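Side-chain contacts in TRAP dicarboxylate transporter, DctP subunit (Chromohalobacter salexigens, PDB 4P1L), which binds D-glucuronate in vitro and is probably the periplasmic solute-binding component of a tripartite ATP-independent (TRAP) sugar transport system: residues S316-T319 / D320-A324; G120-G123 / E124-D128; K60-N64 / A65-D69; Q70-A73 / I74-T77. All coordinates share one frame; numbering follows the deposited sequence. Where two conformers were deposited one is given.

Contact 1 of 4, residues S316-T319 / D320-A324; sequences SLVT and DIQDA
Gln322 lays its side chain alongside Val318, both pointing the same way from neighbouring helical turns, with Gln322 CD 4.0 Å from Val318 CG1. CG of the glutamine sits beside its backbone N (chi1 -63°) and the chain then runs extended, which brings its methylene over Val318 O and puts Gln322 OE1 4.0 Å from Thr319 CG2. Cut back to an alanine, this position would probably leave Val318 CG1 and the methyl of Thr319 uncovered on this flank. One position back, Leu317 CD1 meets Ile321 CD1 at 4.1 Å, the two branched chains crossing at a slant. These are i to i+4 neighbours on the C-terminal helix 315-323, whose apolar stripe, Leu317 with Ile321, packs on helix 121-132; branched aliphatics fill such a buried face well. In the backbone beneath, Gln322 N reaches Val318 O at 3.1 Å and 164°. The other side of the helix is polar. A single water accepts from Thr319 OG1 at 2.6 Å and donates to Asp320 OD1 at 2.7 Å and Asp323 OD2 at 3.1 Å, tying three short polar chains together, while Asp320 OD2 pairs with Arg125.

Contact 2 of 4, residues G120-G123 / E124-D128; sequences GEIG and ERFAD
Arg125 NH2 is held by two carboxylates: it donates to Glu121 OE1 over 2.9 Å, at a nearly straight 167°, and also forms a salt bridge with Asp320. The guanidinium grips Glu121 side-on, since Arg125 NE reaches Glu121 OE2 at 2.8 Å. NH2 meets OE1 on its syn lone pair and in the guanidinium plane, whereas OE2 lies 20° out of that plane, and the two flat groups are turned 30° from each other. Glu121 gets there by a chain that starts anti to its backbone N and folds back at CG, while the arginine bends at chi3. Two bonds to one carboxylate fix the rotation of both groups, and the arginine's positive charge, shared between Glu121 and Asp320, probably keeps both carboxylates ionised. Ile122 CG1 covers one face of the guanidinium, 3.8 Å from Arg125 NH2. This is an i to i+4 salt bridge on the first turns of helix 121-132, for which Gly120 is the N-cap; the early backbone bonds are weak, and Ala127 N to Gly123 O, 3.0 Å, is the first sound one. On the inward side Ile122 CG2 lies 3.9 Å from Phe126 CE2, the two chains running side by side, and the edge of the phenyl ring faces Gly123 CA. Aliphatic and aromatic residues suit this side, where Ile122 and Phe126 both touch Leu317 of helix 315-323.

Contact 3 of 4, residues K60-N64 / A65-D69; sequences KVYHN and AVLGD
Leu67 sets its CD1 methyl over one face of the Tyr62 ring, 3.4 Å from Tyr62 CG, a CH-pi contact displaced toward the CB end of the ring. A CG lying beside the leucine's own backbone N, and a chain extended from there to CD1, put the methyl in this place. Tyr62 lies on strand 59-62, and two overlapping beta turns, type I' from His63 to Val66 and type I from Ala65 to Gly68, bring Leu67 back over the tyrosine before helix 70-78. Val66 CG1 adds a contact of 4.2 Å to Tyr62 CD2. Without the ring, as with an alanine, Leu67 CD1 would probably lose the flat surface it rests on. In the backbone shell, Val66 N donates to His63 O at 3.2 Å, straight at the hydrogen (166°) but from above the carbonyl plane. The type I' turn needs positive phi, 61° at Asn64 and 55° at Ala65; asparagine tolerates this well, alanine less readily. Val66 CG2 fits tightly, 3.0 Å from His63 O. Further out, Glu43 and Asn30 hold the His63 ring, and Gly68 O accepts from Trp29 NE1. Within the bend a water donates to Tyr62 O at 2.7 Å and accepts from Leu67 N at 3.0 Å.

Contact 4 of 4, residues Q70-A73 / I74-T77; sequences QPDA and IEQT. With BDP (beta-D-glucopyranuronic acid), chain C.
Thr77 doubles the hydrogen bonding at Ala73 O: its OG1 and its backbone N each donate to that oxygen over 2.9 Å, from opposite faces of the carbonyl plane. With OG1 beside its own backbone N (chi1 -54°), the threonine hydroxyl turns back along the helix, so a polar group can sit in a buried place. The other i to i+4 backbone bonds are regular, Ile74 N to Gln70 O being 2.9 Å. Pro71 suits the first turn, where its missing N-H costs no helical bond.

Among the apolar contacts, Ile74 CD1 lies 4.3 Å from Gln70 CG, and both Ala73 and Ile74 pack on Phe87 of strand 84-88; alanine is small enough to bring the helix close. On the outer face the like charges of Asp72 and Glu75 come within 4.3 Å, Asp72 OD1 to Glu75 OE1; a mild repulsion is likely, probably softened by solvent and by the nearby helix N-terminus. Gln76 runs its CG past Asp72 O and sends NE2 to Leu67 O.

Toward the ligand, Gln70 NE2 donates to O3 of beta-D-glucopyranuronic acid at 3.2 Å and 167°, and lies 3.0 Å from its O4. Gln70 OE1 accepts from Asn88 N, which fixes the amide's orientation. The start of helix 70-78 thus lines the sugar pocket, in the interdomain cleft characteristic of periplasmic solute-binding proteins.

How the contacts relate
Along the chain the order is contact 3, contact 4, contact 2, contact 1. Contacts 3 and 4 follow directly on one another, their centres about 11 Å apart, joining the edge strand 59-62 of the five-stranded sheet to helix 70-78; a probable side-chain to backbone hydrogen bond ties the turns to the helix, so contact 3 leads straight into the helix that carries a sugar-binding residue. Contacts 1 and 2, centres about 12 Å apart, lie on two packed helices, 315-323 and 121-132, far apart in sequence, so that the C-terminal helix is fastened to an earlier one. The pairs stand well apart: contacts 1 and 3 lie on opposite sides of the chain's centre, about 35 Å between centres.

Contact 1 of 4, residues S316-T319 / D320-A324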
loop_
_atom_site.group_PDB
_atom_site.type_symbol
_atom_site.label_atom_id
_atom_site.label_comp_id
_atom_site.label_asym_id
_atom_site.label_seq_id
_atom_site.Cartn_x
_atom_site.Cartn_y
_atom_site.Cartn_z
ATOM N N SER A 316 12.341 -10.704 15.376
ATOM C CA SER A 316 13.604 -10.131 14.932
ATOM C C SER A 316 13.461 -9.311 13.644
ATOM O O SER A 316 14.250 -8.380 13.396
ATOM C CB SER A 316 14.681 -11.227 14.816
ATOM O OG SER A 316 14.459 -12.067 13.704
ATOM N N LEU A 317 12.449 -9.621 12.838
ATOM C CA LEU A 317 12.132 -8.789 11.701
ATOM C C LEU A 317 11.599 -7.423 12.171
ATOM O O LEU A 317 11.994 -6.389 11.638
ATOM C CB LEU A 317 11.121 -9.495 10.796
ATOM C CG LEU A 317 10.730 -8.807 9.495
ATOM C CD1 LEU A 317 11.953 -8.376 8.683
ATOM C CD2 LEU A 317 9.819 -9.751 8.677
ATOM N N VAL A 318 10.726 -7.428 13.176
ATOM C CA VAL A 318 10.240 -6.175 13.756
ATOM C C VAL A 318 11.402 -5.326 14.305
ATOM O O VAL A 318 11.526 -4.139 13.990
ATOM C CB VAL A 318 9.218 -6.429 14.874
ATOM C CG1 VAL A 318 8.776 -5.106 15.495
ATOM C CG2 VAL A 318 7.995 -7.221 14.343
ATOM N N THR A 319 12.267 -5.945 15.115
ATOM C CA THR A 319 13.360 -5.206 15.740
ATOM C C THR A 319 14.437 -4.813 14.735
ATOM O O THR A 319 15.035 -3.739 14.872
ATOM C CB THR A 319 13.967 -5.962 16.953
ATOM O OG1 THR A 319 14.520 -7.196 16.522
ATOM C CG2 THR A 319 12.918 -6.258 17.979
ATOM N N ASP A 320 14.649 -5.623 13.689
ATOM C CA ASP A 320 15.643 -5.258 12.684
ATOM C C ASP A 320 15.189 -3.995 11.925
ATOM O O ASP A 320 15.992 -3.103 11.645
ATOM C CB ASP A 320 15.927 -6.396 11.704
ATOM C CG ASP A 320 16.775 -7.534 12.317
ATOM O OD1 ASP A 320 17.359 -7.359 13.411
ATOM O OD2 ASP A 320 16.849 -8.612 11.684
ATOM N N ILE A 321 13.897 -3.910 11.607
ATOM C CA ILE A 321 13.383 -2.743 10.919
ATOM C C ILE A 321 13.487 -1.510 11.825
ATOM O O ILE A 321 13.890 -0.429 11.384
ATOM C CB ILE A 321 11.938 -2.972 10.448
ATOM C CG1 ILE A 321 11.934 -3.972 9.280
ATOM C CG2 ILE A 321 11.292 -1.635 10.035
ATOM C CD1 ILE A 321 10.549 -4.575 8.983
ATOM N N GLN A 322 13.114 -1.658 13.092
ATOM C CA GLN A 322 13.197 -0.549 14.021
ATOM C C GLN A 322 14.655 -0.103 14.188
ATOM O O GLN A 322 14.955 1.088 14.158
ATOM C CB GLN A 322 12.641 -0.928 15.378
ATOM C CG GLN A 322 11.151 -1.283 15.384
ATOM C CD GLN A 322 10.710 -1.811 16.740
ATOM O OE1 GLN A 322 11.414 -2.608 17.376
ATOM N NE2 GLN A 322 9.554 -1.357 17.197
ATOM N N ASP A 323 15.547 -1.065 14.355
ATOM C CA ASP A 323 16.944 -0.763 14.608
ATOM C C ASP A 323 17.593 -0.100 13.395
ATOM O O ASP A 323 18.511 0.704 13.548
ATOM C CB ASP A 323 17.713 -2.025 15.007
ATOM C CG ASP A 323 17.327 -2.539 16.401
ATOM O OD1 ASP A 323 16.558 -1.865 17.108
ATOM O OD2 ASP A 323 17.805 -3.625 16.782
ATOM N N ALA A 324 17.079 -0.377 12.198
ATOM C CA ALA A 324 17.709 0.133 10.984
ATOM C C ALA A 324 17.400 1.617 10.779
ATOM O O ALA A 324 17.855 2.220 9.802
ATOM C CB ALA A 324 17.254 -0.667 9.753
HETATM O O HOH W 1 16.956 -6.439 15.883
#

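Contact 2 of 4, residues G120-G123 / E124-D128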
loop_
_atom_site.group_PDB
_atom_site.type_symbol
_atom_site.label_atom_id
_atom_site.label_comp_id
_atom_site.label_asym_id
_atom_site.label_seq_id
_atom_site.Cartn_x
_atom_site.Cartn_y
_atom_site.Cartn_z
ATOM N N GLY A 120 17.170 -3.206 0.579
ATOM C CA GLY A 120 18.277 -3.961 1.121
ATOM C C GLY A 120 17.886 -5.357 1.560
ATOM O O GLY A 120 16.882 -5.931 1.106
ATOM N N GLU A 121 18.689 -5.905 2.464
ATOM C CA GLU A 121 18.539 -7.300 2.869
ATOM C C GLU A 121 17.193 -7.589 3.515
ATOM O O GLU A 121 16.618 -8.647 3.302
ATOM C CB GLU A 121 19.676 -7.709 3.820
ATOM C CG GLU A 121 19.588 -9.147 4.289
ATOM C CD GLU A 121 18.706 -9.337 5.525
ATOM O OE1 GLU A 121 18.659 -8.438 6.407
ATOM O OE2 GLU A 121 18.059 -10.409 5.622
ATOM N N ILE A 122 16.680 -6.651 4.298
ATOM C CA ILE A 122 15.388 -6.847 4.942
ATOM C C ILE A 122 14.291 -7.019 3.868
ATOM O O ILE A 122 13.423 -7.886 3.990
ATOM C CB ILE A 122 15.090 -5.683 5.889
ATOM C CG1 ILE A 122 15.993 -5.760 7.112
ATOM C CG2 ILE A 122 13.630 -5.670 6.306
ATOM C CD1 ILE A 122 15.883 -4.546 8.027
ATOM N N GLY A 123 14.347 -6.227 2.802
ATOM C CA GLY A 123 13.385 -6.391 1.722
ATOM C C GLY A 123 13.418 -7.798 1.130
ATOM O O GLY A 123 12.381 -8.346 0.717
ATOM N N GLU A 124 14.602 -8.398 1.079
ATOM C CA GLU A 124 14.734 -9.744 0.517
ATOM C C GLU A 124 13.998 -10.768 1.373
ATOM O O GLU A 124 13.457 -11.738 0.855
ATOM C CB GLU A 124 16.207 -10.150 0.363
ATOM C CG GLU A 124 16.903 -9.560 -0.854
ATOM C CD GLU A 124 16.305 -10.040 -2.181
ATOM O OE1 GLU A 124 15.855 -11.205 -2.275
ATOM O OE2 GLU A 124 16.280 -9.233 -3.131
ATOM N N ARG A 125 13.986 -10.568 2.689
ATOM C CA ARG A 125 13.249 -11.480 3.558
ATOM C C ARG A 125 11.750 -11.428 3.209
ATOM O O ARG A 125 11.044 -12.425 3.334
ATOM C CB ARG A 125 13.406 -11.093 5.021
ATOM C CG ARG A 125 14.749 -11.366 5.595
ATOM C CD ARG A 125 14.761 -11.036 7.076
ATOM N NE ARG A 125 15.902 -10.197 7.431
ATOM C CZ ARG A 125 16.140 -9.716 8.647
ATOM N NH1 ARG A 125 15.318 -10.002 9.651
ATOM N NH2 ARG A 125 17.206 -8.950 8.857
ATOM N N PHE A 126 11.244 -10.252 2.850
ATOM C CA PHE A 126 9.830 -10.141 2.446
ATOM C C PHE A 126 9.574 -10.826 1.104
ATOM O O PHE A 126 8.551 -11.511 0.919
ATOM C CB PHE A 126 9.356 -8.690 2.401
ATOM C CG PHE A 126 9.197 -8.080 3.760
ATOM C CD1 PHE A 126 8.124 -8.438 4.573
ATOM C CD2 PHE A 126 10.120 -7.170 4.238
ATOM C CE1 PHE A 126 7.983 -7.907 5.816
ATOM C CE2 PHE A 126 9.983 -6.634 5.507
ATOM C CZ PHE A 126 8.910 -6.990 6.296
ATOM N N ALA A 127 10.504 -10.650 0.172
ATOM C CA ALA A 127 10.406 -11.330 -1.106
ATOM C C ALA A 127 10.400 -12.845 -0.891
ATOM O O ALA A 127 9.612 -13.556 -1.503
ATOM C CB ALA A 127 11.566 -10.935 -2.024
ATOM N N ASP A 128 11.281 -13.332 -0.020
ATOM C CA ASP A 128 11.332 -14.754 0.278
ATOM C C ASP A 128 9.976 -15.241 0.792
ATOM O O ASP A 128 9.502 -16.310 0.416
ATOM C CB ASP A 128 12.418 -15.046 1.321
ATOM C CG ASP A 128 13.822 -14.982 0.748
ATOM O OD1 ASP A 128 13.991 -14.916 -0.486
ATOM O OD2 ASP A 128 14.773 -15.017 1.551
#

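Contact 3 of 4, residues K60-N64 / A65-D69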
loop_
_atom_site.group_PDB
_atom_site.type_symbol
_atom_site.label_atom_id
_atom_site.label_comp_id
_atom_site.label_asym_id
_atom_site.label_seq_id
_atom_site.Cartn_x
_atom_site.Cartn_y
_atom_site.Cartn_z
ATOM N N LYS A 60 -0.144 -6.919 -20.627
ATOM C CA LYS A 60 -1.209 -5.951 -20.763
ATOM C C LYS A 60 -1.711 -5.634 -19.386
ATOM O O LYS A 60 -2.059 -6.542 -18.628
ATOM C CB LYS A 60 -2.348 -6.508 -21.622
ATOM C CG LYS A 60 -3.333 -5.441 -22.095
ATOM C CD LYS A 60 -4.363 -6.004 -23.088
ATOM C CE LYS A 60 -3.747 -6.402 -24.442
ATOM N NZ LYS A 60 -4.797 -6.657 -25.504
ATOM N N VAL A 61 -1.748 -4.349 -19.048
ATOM C CA VAL A 61 -2.195 -3.945 -17.707
ATOM C C VAL A 61 -3.686 -3.637 -17.716
ATOM O O VAL A 61 -4.172 -2.893 -18.563
ATOM C CB VAL A 61 -1.425 -2.714 -17.166
ATOM C CG1 VAL A 61 -1.854 -2.419 -15.726
ATOM C CG2 VAL A 61 0.071 -2.952 -17.266
ATOM N N TYR A 62 -4.405 -4.255 -16.792
ATOM C CA TYR A 62 -5.805 -3.936 -16.560
ATOM C C TYR A 62 -5.898 -3.044 -15.321
ATOM O O TYR A 62 -5.724 -3.502 -14.203
ATOM C CB TYR A 62 -6.629 -5.203 -16.381
ATOM C CG TYR A 62 -6.821 -5.966 -17.688
ATOM C CD1 TYR A 62 -5.817 -6.770 -18.212
ATOM C CD2 TYR A 62 -8.015 -5.860 -18.399
ATOM C CE1 TYR A 62 -6.024 -7.471 -19.431
ATOM C CE2 TYR A 62 -8.219 -6.541 -19.579
ATOM C CZ TYR A 62 -7.230 -7.346 -20.094
ATOM O OH TYR A 62 -7.460 -8.003 -21.288
ATOM N N HIS A 63 -6.189 -1.774 -15.538
ATOM C CA HIS A 63 -6.322 -0.819 -14.461
ATOM C C HIS A 63 -7.738 -0.805 -13.878
ATOM O O HIS A 63 -8.620 -1.536 -14.345
ATOM C CB HIS A 63 -5.984 0.575 -14.983
ATOM C CG HIS A 63 -4.662 0.659 -15.648
ATOM N ND1 HIS A 63 -3.516 0.959 -14.948
ATOM C CD2 HIS A 63 -4.287 0.493 -16.934
ATOM C CE1 HIS A 63 -2.485 0.958 -15.770
ATOM N NE2 HIS A 63 -2.932 0.701 -16.988
ATOM N N ASN A 64 -7.925 0.028 -12.854
ATOM C CA ASN A 64 -9.228 0.234 -12.229
ATOM C C ASN A 64 -9.841 -1.022 -11.600
ATOM O O ASN A 64 -11.062 -1.093 -11.420
ATOM C CB ASN A 64 -10.225 0.796 -13.256
ATOM C CG ASN A 64 -9.844 2.176 -13.771
ATOM O OD1 ASN A 64 -9.775 2.410 -14.998
ATOM N ND2 ASN A 64 -9.605 3.098 -12.852
ATOM N N ALA A 65 -9.010 -1.995 -11.243
ATOM C CA ALA A 65 -9.500 -3.236 -10.669
ATOM C C ALA A 65 -10.547 -3.912 -11.560
ATOM O O ALA A 65 -11.369 -4.678 -11.072
ATOM C CB ALA A 65 -10.074 -2.983 -9.263
ATOM N N VAL A 66 -10.509 -3.622 -12.857
ATOM C CA VAL A 66 -11.373 -4.279 -13.840
ATOM C C VAL A 66 -11.414 -5.804 -13.651
ATOM O O VAL A 66 -12.449 -6.436 -13.848
ATOM C CB VAL A 66 -10.875 -3.969 -15.260
ATOM C CG1 VAL A 66 -11.512 -4.903 -16.276
ATOM C CG2 VAL A 66 -11.180 -2.514 -15.613
ATOM N N LEU A 67 -10.281 -6.398 -13.283
ATOM C CA LEU A 67 -10.210 -7.853 -13.115
ATOM C C LEU A 67 -10.431 -8.344 -11.672
ATOM O O LEU A 67 -10.201 -9.523 -11.389
ATOM C CB LEU A 67 -8.892 -8.399 -13.676
ATOM C CG LEU A 67 -8.670 -8.130 -15.164
ATOM C CD1 LEU A 67 -7.294 -8.649 -15.628
ATOM C CD2 LEU A 67 -9.791 -8.748 -16.019
ATOM N N GLY A 68 -10.885 -7.463 -10.775
ATOM C CA GLY A 68 -11.311 -7.861 -9.431
ATOM C C GLY A 68 -10.744 -6.995 -8.321
ATOM O O GLY A 68 -9.791 -6.253 -8.556
ATOM N N ASP A 69 -11.320 -7.044 -7.108
ATOM C CA ASP A 69 -10.788 -6.251 -5.974
ATOM C C ASP A 69 -9.500 -6.921 -5.522
ATOM O O ASP A 69 -9.176 -8.025 -5.963
ATOM C CB ASP A 69 -11.793 -6.112 -4.794
ATOM C CG ASP A 69 -11.261 -5.224 -3.576
ATOM O OD1 ASP A 69 -10.456 -4.249 -3.722
ATOM O OD2 ASP A 69 -11.686 -5.506 -2.423
HETATM O O HOH W 2 -7.608 -5.018 -12.896
#

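Contact 4 of 4, residues Q70-A73 / I74-T77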
loop_
_atom_site.group_PDB
_atom_site.type_symbol
_atom_site.label_atom_id
_atom_site.label_comp_id
_atom_site.label_asym_id
_atom_site.label_seq_id
_atom_site.Cartn_x
_atom_site.Cartn_y
_atom_site.Cartn_z
ATOM N N GLN A 70 -8.788 -6.247 -4.638
ATOM C CA GLN A 70 -7.411 -6.616 -4.306
ATOM C C GLN A 70 -7.238 -8.039 -3.767
ATOM O O GLN A 70 -6.362 -8.781 -4.258
ATOM C CB GLN A 70 -6.746 -5.556 -3.404
ATOM C CG GLN A 70 -5.215 -5.729 -3.308
ATOM C CD GLN A 70 -4.392 -4.445 -3.287
ATOM O OE1 GLN A 70 -3.177 -4.483 -3.537
ATOM N NE2 GLN A 70 -5.026 -3.308 -2.962
ATOM N N PRO A 71 -8.043 -8.435 -2.761
ATOM C CA PRO A 71 -7.929 -9.815 -2.256
ATOM C C PRO A 71 -8.160 -10.867 -3.333
ATOM O O PRO A 71 -7.400 -11.824 -3.401
ATOM C CB PRO A 71 -9.010 -9.884 -1.164
ATOM C CG PRO A 71 -9.157 -8.445 -0.710
ATOM C CD PRO A 71 -9.021 -7.649 -1.986
ATOM N N ASP A 72 -9.166 -10.690 -4.185
ATOM C CA ASP A 72 -9.432 -11.676 -5.216
ATOM C C ASP A 72 -8.297 -11.718 -6.239
ATOM O O ASP A 72 -7.936 -12.779 -6.716
ATOM C CB ASP A 72 -10.760 -11.387 -5.923
ATOM C CG ASP A 72 -11.953 -11.492 -4.980
ATOM O OD1 ASP A 72 -11.955 -12.415 -4.125
ATOM O OD2 ASP A 72 -12.868 -10.635 -5.082
ATOM N N ALA A 73 -7.732 -10.559 -6.560
ATOM C CA ALA A 73 -6.607 -10.495 -7.519
ATOM C C ALA A 73 -5.350 -11.160 -6.974
ATOM O O ALA A 73 -4.607 -11.811 -7.729
ATOM C CB ALA A 73 -6.312 -9.042 -7.896
ATOM N N ILE A 74 -5.094 -10.997 -5.675
ATOM C CA ILE A 74 -3.953 -11.660 -5.063
ATOM C C ILE A 74 -4.123 -13.160 -5.248
ATOM O O ILE A 74 -3.193 -13.842 -5.663
ATOM C CB ILE A 74 -3.798 -11.325 -3.580
ATOM C CG1 ILE A 74 -3.290 -9.900 -3.417
ATOM C CG2 ILE A 74 -2.823 -12.288 -2.915
ATOM C CD1 ILE A 74 -3.315 -9.401 -1.961
ATOM N N GLU A 75 -5.328 -13.658 -4.977
ATOM C CA GLU A 75 -5.632 -15.072 -5.142
ATOM C C GLU A 75 -5.406 -15.556 -6.575
ATOM O O GLU A 75 -4.787 -16.586 -6.789
ATOM C CB GLU A 75 -7.082 -15.332 -4.732
ATOM C CG GLU A 75 -7.512 -16.784 -4.800
ATOM C CD GLU A 75 -8.867 -17.024 -4.111
ATOM O OE1 GLU A 75 -9.715 -16.091 -4.084
ATOM O OE2 GLU A 75 -9.078 -18.142 -3.583
ATOM N N GLN A 76 -5.912 -14.803 -7.548
ATOM C CA GLN A 76 -5.776 -15.160 -8.946
ATOM C C GLN A 76 -4.317 -15.150 -9.377
ATOM O O GLN A 76 -3.935 -15.913 -10.245
ATOM C CB GLN A 76 -6.542 -14.182 -9.836
ATOM C CG GLN A 76 -8.048 -14.231 -9.745
ATOM C CD GLN A 76 -8.677 -13.198 -10.663
ATOM O OE1 GLN A 76 -8.609 -13.314 -11.894
ATOM N NE2 GLN A 76 -9.255 -12.157 -10.073
ATOM N N THR A 77 -3.508 -14.267 -8.785
ATOM C CA THR A 77 -2.090 -14.208 -9.151
ATOM C C THR A 77 -1.304 -15.373 -8.540
ATOM O O THR A 77 -0.431 -15.965 -9.189
ATOM C CB THR A 77 -1.461 -12.847 -8.756
ATOM O OG1 THR A 77 -2.234 -11.787 -9.319
ATOM C CG2 THR A 77 -0.042 -12.750 -9.304
HETATM C C1 BDP C . -3.949 2.778 -1.682
HETATM C C2 BDP C . -3.228 1.559 -2.239
HETATM C C3 BDP C . -4.209 0.680 -2.915
HETATM C C4 BDP C . -5.235 0.284 -1.900
HETATM C C5 BDP C . -5.926 1.535 -1.297
HETATM C C6 BDP C . -6.954 1.187 -0.222
HETATM O O2 BDP C . -2.284 2.048 -3.177
HETATM O O3 BDP C . -3.453 -0.582 -3.309
HETATM O O4 BDP C . -6.223 -0.573 -2.497
HETATM O O5 BDP C . -4.957 2.369 -0.743
HETATM O O6A BDP C . -7.075 2.015 0.738
HETATM O O1 BDP C . -3.047 3.583 -1.005
HETATM O O6B BDP C . -7.675 0.177 -0.358
#